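PDB 3PU2: activator of Hsp90 ATPase homologue 1/2-like C-terminal domain-containing protein from Rhodobacter sphaeroides, which is of unknown function but belongs to the AHA1 family of the SRPBCC superfamily and is possibly related to activators of Hsp90 ATPase. Local coordinates for residues A[16-28]-A[140-154]. Sequence-based numbering, arbitrary orientation. Where two conformers were deposited one is given.
Sequences EFRRHFAATPEQL and ATEMEEAYRHLDVML
Strand 16-21 and helix 140-154 run almost parallel, their axes 15° apart and 10.0 Å from each other at closest approach, so that Phe17, Arg19, Phe21 and Ala23 lie against the helix in order, from Ala140 by way of Tyr147 and Asp151 to Leu154. Arg19 reaches across to the helix between two acids two helical turns apart, Glu144 and Asp151. Its NH2 donates to Asp151 OD2 at 2.6 Å, a bent hydrogen bond that comes from above the carboxylate plane and completes a salt bridge. Glu144 lies over one face of the guanidinium, and its OE2, 3.2 Å from Arg19 NH2, is held by charge alone. Arg148 shares Glu144 OE2 on the same terms, extending the network to four residues. Arg19 starts with CG anti to the backbone N (chi1 168°) and then bends at chi2 and chi3, which brings NE alongside Tyr147 CB at 3.4 Å. A leucine here would probably leave Asp151 without its charged mate across the contact and Glu144 with Arg148 as its remaining partner in the network. Beside this polar cluster, Phe21 turns its edge to the face of Tyr147 in an offset edge-to-face pair, planes at 83° and centroids 5.3 Å apart. The same ring meets Leu150, with CE1 3.6 Å from Leu150 CD2, while Leu28 CD1 lies over one of its faces. Leu154 closes this end, its CD1 lying 4.0 Å from Ala23 CB. The long C-terminal helix 139-156 thus packs against the antiparallel sheet, as in the helix-grip fold of Bet v 1-like proteins: strand 14-21 pairs with strand 116-124, whose Leu119 and Met121 also touch Tyr147, and Leu28 of helix 25-33 reaches on to Leu110 of strand 104-113.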
# COMPACT_ATOMS: atom_id res chain seq x y z
N GLU A 16 3.88 -2.82 11.20
CA GLU A 16 2.54 -2.25 11.29
C GLU A 16 2.54 -0.74 11.08
O GLU A 16 3.50 -0.06 11.44
CB GLU A 16 1.94 -2.61 12.65
CG GLU A 16 1.62 -4.10 12.83
CD GLU A 16 1.45 -4.52 14.29
OE1 GLU A 16 0.94 -3.72 15.10
OE2 GLU A 16 1.82 -5.67 14.62
N PHE A 17 1.47 -0.22 10.49
CA PHE A 17 1.34 1.21 10.24
C PHE A 17 -0.13 1.57 10.36
O PHE A 17 -1.00 0.73 10.13
CB PHE A 17 1.81 1.57 8.82
CG PHE A 17 3.22 1.14 8.51
CD1 PHE A 17 4.30 1.94 8.84
CD2 PHE A 17 3.46 -0.08 7.89
CE1 PHE A 17 5.60 1.54 8.55
CE2 PHE A 17 4.76 -0.49 7.60
CZ PHE A 17 5.83 0.32 7.93
N ARG A 18 -0.40 2.81 10.74
CA ARG A 18 -1.77 3.30 10.89
C ARG A 18 -1.78 4.76 10.46
O ARG A 18 -0.85 5.50 10.74
CB ARG A 18 -2.23 3.18 12.35
CG ARG A 18 -2.25 1.76 12.89
CD ARG A 18 -3.06 1.65 14.17
NE ARG A 18 -2.43 2.35 15.29
CZ ARG A 18 -2.95 2.43 16.51
NH1 ARG A 18 -4.12 1.86 16.77
NH2 ARG A 18 -2.30 3.08 17.47
N ARG A 19 -2.83 5.17 9.77
CA ARG A 19 -2.93 6.54 9.30
C ARG A 19 -4.38 6.98 9.14
O ARG A 19 -5.21 6.21 8.66
CB ARG A 19 -2.17 6.65 7.98
CG ARG A 19 -2.40 7.95 7.20
CD ARG A 19 -1.41 9.06 7.55
NE ARG A 19 -1.10 9.83 6.35
CZ ARG A 19 -1.39 11.11 6.15
NH1 ARG A 19 -2.01 11.82 7.08
NH2 ARG A 19 -1.06 11.67 4.99
N HIS A 20 -4.67 8.21 9.53
CA HIS A 20 -6.01 8.75 9.42
C HIS A 20 -6.20 9.38 8.04
O HIS A 20 -5.26 9.91 7.45
CB HIS A 20 -6.23 9.81 10.49
CG HIS A 20 -7.62 10.38 10.50
ND1 HIS A 20 -8.71 9.65 10.91
CD2 HIS A 20 -8.08 11.60 10.15
CE1 HIS A 20 -9.80 10.40 10.81
NE2 HIS A 20 -9.44 11.58 10.35
N PHE A 21 -7.42 9.32 7.53
CA PHE A 21 -7.74 9.86 6.22
C PHE A 21 -9.12 10.50 6.31
O PHE A 21 -10.05 9.90 6.85
CB PHE A 21 -7.75 8.75 5.16
CG PHE A 21 -6.39 8.32 4.68
CD1 PHE A 21 -5.64 9.15 3.84
CD2 PHE A 21 -5.84 7.12 5.08
CE1 PHE A 21 -4.36 8.77 3.41
CE2 PHE A 21 -4.56 6.74 4.67
CZ PHE A 21 -3.83 7.57 3.83
N ALA A 22 -9.25 11.70 5.76
CA ALA A 22 -10.51 12.41 5.78
C ALA A 22 -11.42 11.99 4.64
O ALA A 22 -11.55 12.69 3.64
CB ALA A 22 -10.25 13.92 5.71
N ALA A 23 -12.07 10.83 4.79
CA ALA A 23 -12.97 10.32 3.76
C ALA A 23 -13.69 9.07 4.24
O ALA A 23 -13.21 8.38 5.13
CB ALA A 23 -12.20 10.03 2.49
N THR A 24 -14.85 8.78 3.66
CA THR A 24 -15.61 7.60 4.06
C THR A 24 -14.88 6.38 3.54
O THR A 24 -14.36 6.38 2.42
CB THR A 24 -17.02 7.62 3.47
OG1 THR A 24 -16.96 7.35 2.06
CG2 THR A 24 -17.68 8.97 3.69
N PRO A 25 -14.85 5.30 4.33
CA PRO A 25 -14.16 4.08 3.90
C PRO A 25 -14.49 3.64 2.47
O PRO A 25 -13.69 2.98 1.82
CB PRO A 25 -14.57 3.05 4.97
CG PRO A 25 -15.86 3.60 5.50
CD PRO A 25 -15.59 5.07 5.58
N GLU A 26 -15.67 4.01 1.99
CA GLU A 26 -16.08 3.64 0.64
C GLU A 26 -15.23 4.37 -0.39
O GLU A 26 -15.00 3.87 -1.49
CB GLU A 26 -17.55 4.01 0.41
CG GLU A 26 -18.58 3.20 1.20
CD GLU A 26 -18.44 3.35 2.71
OE1 GLU A 26 -17.91 4.38 3.17
OE2 GLU A 26 -18.88 2.43 3.44
N GLN A 27 -14.79 5.57 -0.03
CA GLN A 27 -13.98 6.38 -0.93
C GLN A 27 -12.54 5.96 -0.81
O GLN A 27 -11.81 5.93 -1.79
CB GLN A 27 -14.10 7.85 -0.59
CG GLN A 27 -15.50 8.40 -0.59
CD GLN A 27 -15.54 9.82 -0.08
OE1 GLN A 27 -15.11 10.09 1.05
NE2 GLN A 27 -16.04 10.74 -0.90
N LEU A 28 -12.13 5.64 0.41
CA LEU A 28 -10.76 5.24 0.63
C LEU A 28 -10.48 3.91 -0.06
O LEU A 28 -9.41 3.71 -0.64
CB LEU A 28 -10.48 5.13 2.12
CG LEU A 28 -8.98 5.09 2.40
CD1 LEU A 28 -8.32 6.25 1.69
CD2 LEU A 28 -8.71 5.17 3.90
N ALA A 140 9.08 3.59 5.02
CA ALA A 140 8.14 4.26 5.92
C ALA A 140 7.99 5.71 5.47
O ALA A 140 6.91 6.31 5.55
CB ALA A 140 8.66 4.20 7.35
N THR A 141 9.09 6.22 4.96
CA THR A 141 9.19 7.58 4.53
C THR A 141 8.48 7.78 3.24
O THR A 141 7.79 8.74 3.02
CB THR A 141 10.63 7.90 4.29
OG1 THR A 141 11.12 8.63 5.40
CG2 THR A 141 10.78 8.72 3.07
N GLU A 142 8.67 6.84 2.35
CA GLU A 142 8.10 6.95 1.07
C GLU A 142 6.65 6.67 1.15
O GLU A 142 5.91 7.08 0.31
CB GLU A 142 8.74 5.93 0.20
CG GLU A 142 10.06 6.32 -0.19
CD GLU A 142 10.57 5.42 -1.21
OE1 GLU A 142 9.75 4.90 -1.94
OE2 GLU A 142 11.78 5.21 -1.31
N MSE A 143 6.26 5.95 2.16
CA MSE A 143 4.89 5.56 2.24
C MSE A 143 4.07 6.62 2.93
O MSE A 143 2.88 6.65 2.75
CB MSE A 143 4.79 4.20 2.91
CG MSE A 143 3.42 3.56 2.87
SE MSE A 143 3.06 2.60 1.42
CE MSE A 143 1.73 3.52 0.76
N GLU A 144 4.70 7.54 3.64
CA GLU A 144 4.05 8.74 4.15
C GLU A 144 3.97 9.78 3.04
O GLU A 144 2.99 10.51 2.91
CB GLU A 144 4.79 9.30 5.36
CG GLU A 144 4.19 10.60 5.95
CD GLU A 144 2.67 10.57 6.14
OE1 GLU A 144 2.13 9.52 6.54
OE2 GLU A 144 2.01 11.60 5.89
N GLU A 145 5.02 9.85 2.22
CA GLU A 145 5.01 10.80 1.12
C GLU A 145 3.83 10.44 0.20
O GLU A 145 3.18 11.32 -0.37
CB GLU A 145 6.34 10.72 0.35
CG GLU A 145 6.41 11.59 -0.91
CD GLU A 145 7.76 11.48 -1.63
OE1 GLU A 145 8.19 10.35 -1.96
OE2 GLU A 145 8.40 12.54 -1.86
N ALA A 146 3.55 9.15 0.08
CA ALA A 146 2.45 8.71 -0.76
C ALA A 146 1.11 9.07 -0.14
O ALA A 146 0.23 9.59 -0.83
CB ALA A 146 2.53 7.21 -1.00
N TYR A 147 0.94 8.81 1.15
CA TYR A 147 -0.32 9.15 1.80
C TYR A 147 -0.58 10.64 1.70
O TYR A 147 -1.73 11.07 1.52
CB TYR A 147 -0.32 8.70 3.26
CG TYR A 147 -0.32 7.20 3.40
CD1 TYR A 147 -0.97 6.39 2.45
CD2 TYR A 147 0.32 6.57 4.46
CE1 TYR A 147 -0.97 5.01 2.57
CE2 TYR A 147 0.32 5.18 4.58
CZ TYR A 147 -0.33 4.42 3.64
OH TYR A 147 -0.33 3.06 3.76
N ARG A 148 0.48 11.43 1.77
CA ARG A 148 0.34 12.87 1.63
C ARG A 148 -0.29 13.12 0.26
O ARG A 148 -1.20 13.92 0.12
CB ARG A 148 1.71 13.55 1.74
CG ARG A 148 1.65 15.02 2.09
CD ARG A 148 3.01 15.56 2.50
NE ARG A 148 3.49 15.00 3.77
CZ ARG A 148 4.38 14.01 3.87
NH1 ARG A 148 4.90 13.47 2.77
NH2 ARG A 148 4.75 13.58 5.06
N HIS A 149 0.20 12.42 -0.75
CA HIS A 149 -0.35 12.53 -2.09
C HIS A 149 -1.84 12.20 -2.07
O HIS A 149 -2.66 12.89 -2.69
CB HIS A 149 0.32 11.54 -3.04
CG HIS A 149 1.75 11.85 -3.31
ND1 HIS A 149 2.66 10.89 -3.70
CD2 HIS A 149 2.43 13.02 -3.29
CE1 HIS A 149 3.83 11.45 -3.91
NE2 HIS A 149 3.72 12.74 -3.67
N LEU A 150 -2.17 11.12 -1.35
CA LEU A 150 -3.54 10.65 -1.24
C LEU A 150 -4.42 11.68 -0.57
O LEU A 150 -5.59 11.85 -0.94
CB LEU A 150 -3.57 9.33 -0.47
CG LEU A 150 -4.93 8.63 -0.32
CD1 LEU A 150 -5.66 8.61 -1.66
CD2 LEU A 150 -4.73 7.23 0.23
N ASP A 151 -3.86 12.38 0.42
CA ASP A 151 -4.62 13.41 1.11
C ASP A 151 -5.09 14.47 0.11
O ASP A 151 -6.28 14.80 0.06
CB ASP A 151 -3.78 14.09 2.20
CG ASP A 151 -3.80 13.35 3.53
OD1 ASP A 151 -4.84 12.73 3.84
OD2 ASP A 151 -2.79 13.42 4.26
N VAL A 152 -4.15 14.99 -0.67
CA VAL A 152 -4.44 16.03 -1.67
C VAL A 152 -5.48 15.60 -2.71
O VAL A 152 -6.28 16.42 -3.17
CB VAL A 152 -3.15 16.45 -2.42
CG1 VAL A 152 -3.44 17.60 -3.37
CG2 VAL A 152 -2.09 16.87 -1.43
N MSE A 153 -5.45 14.33 -3.07
CA MSE A 153 -6.37 13.82 -4.06
C MSE A 153 -7.77 13.70 -3.46
O MSE A 153 -8.75 14.09 -4.10
CB MSE A 153 -5.89 12.46 -4.57
CG MSE A 153 -6.64 11.96 -5.78
SE MSE A 153 -6.48 10.05 -5.92
CE MSE A 153 -7.86 9.58 -4.67
N LEU A 154 -7.85 13.18 -2.25
CA LEU A 154 -9.15 13.04 -1.59
C LEU A 154 -9.82 14.42 -1.50
O LEU A 154 -10.96 14.59 -1.91
CB LEU A 154 -8.98 12.43 -0.19
CG LEU A 154 -8.70 10.93 -0.26
CD1 LEU A 154 -8.47 10.37 1.12
CD2 LEU A 154 -9.88 10.22 -0.94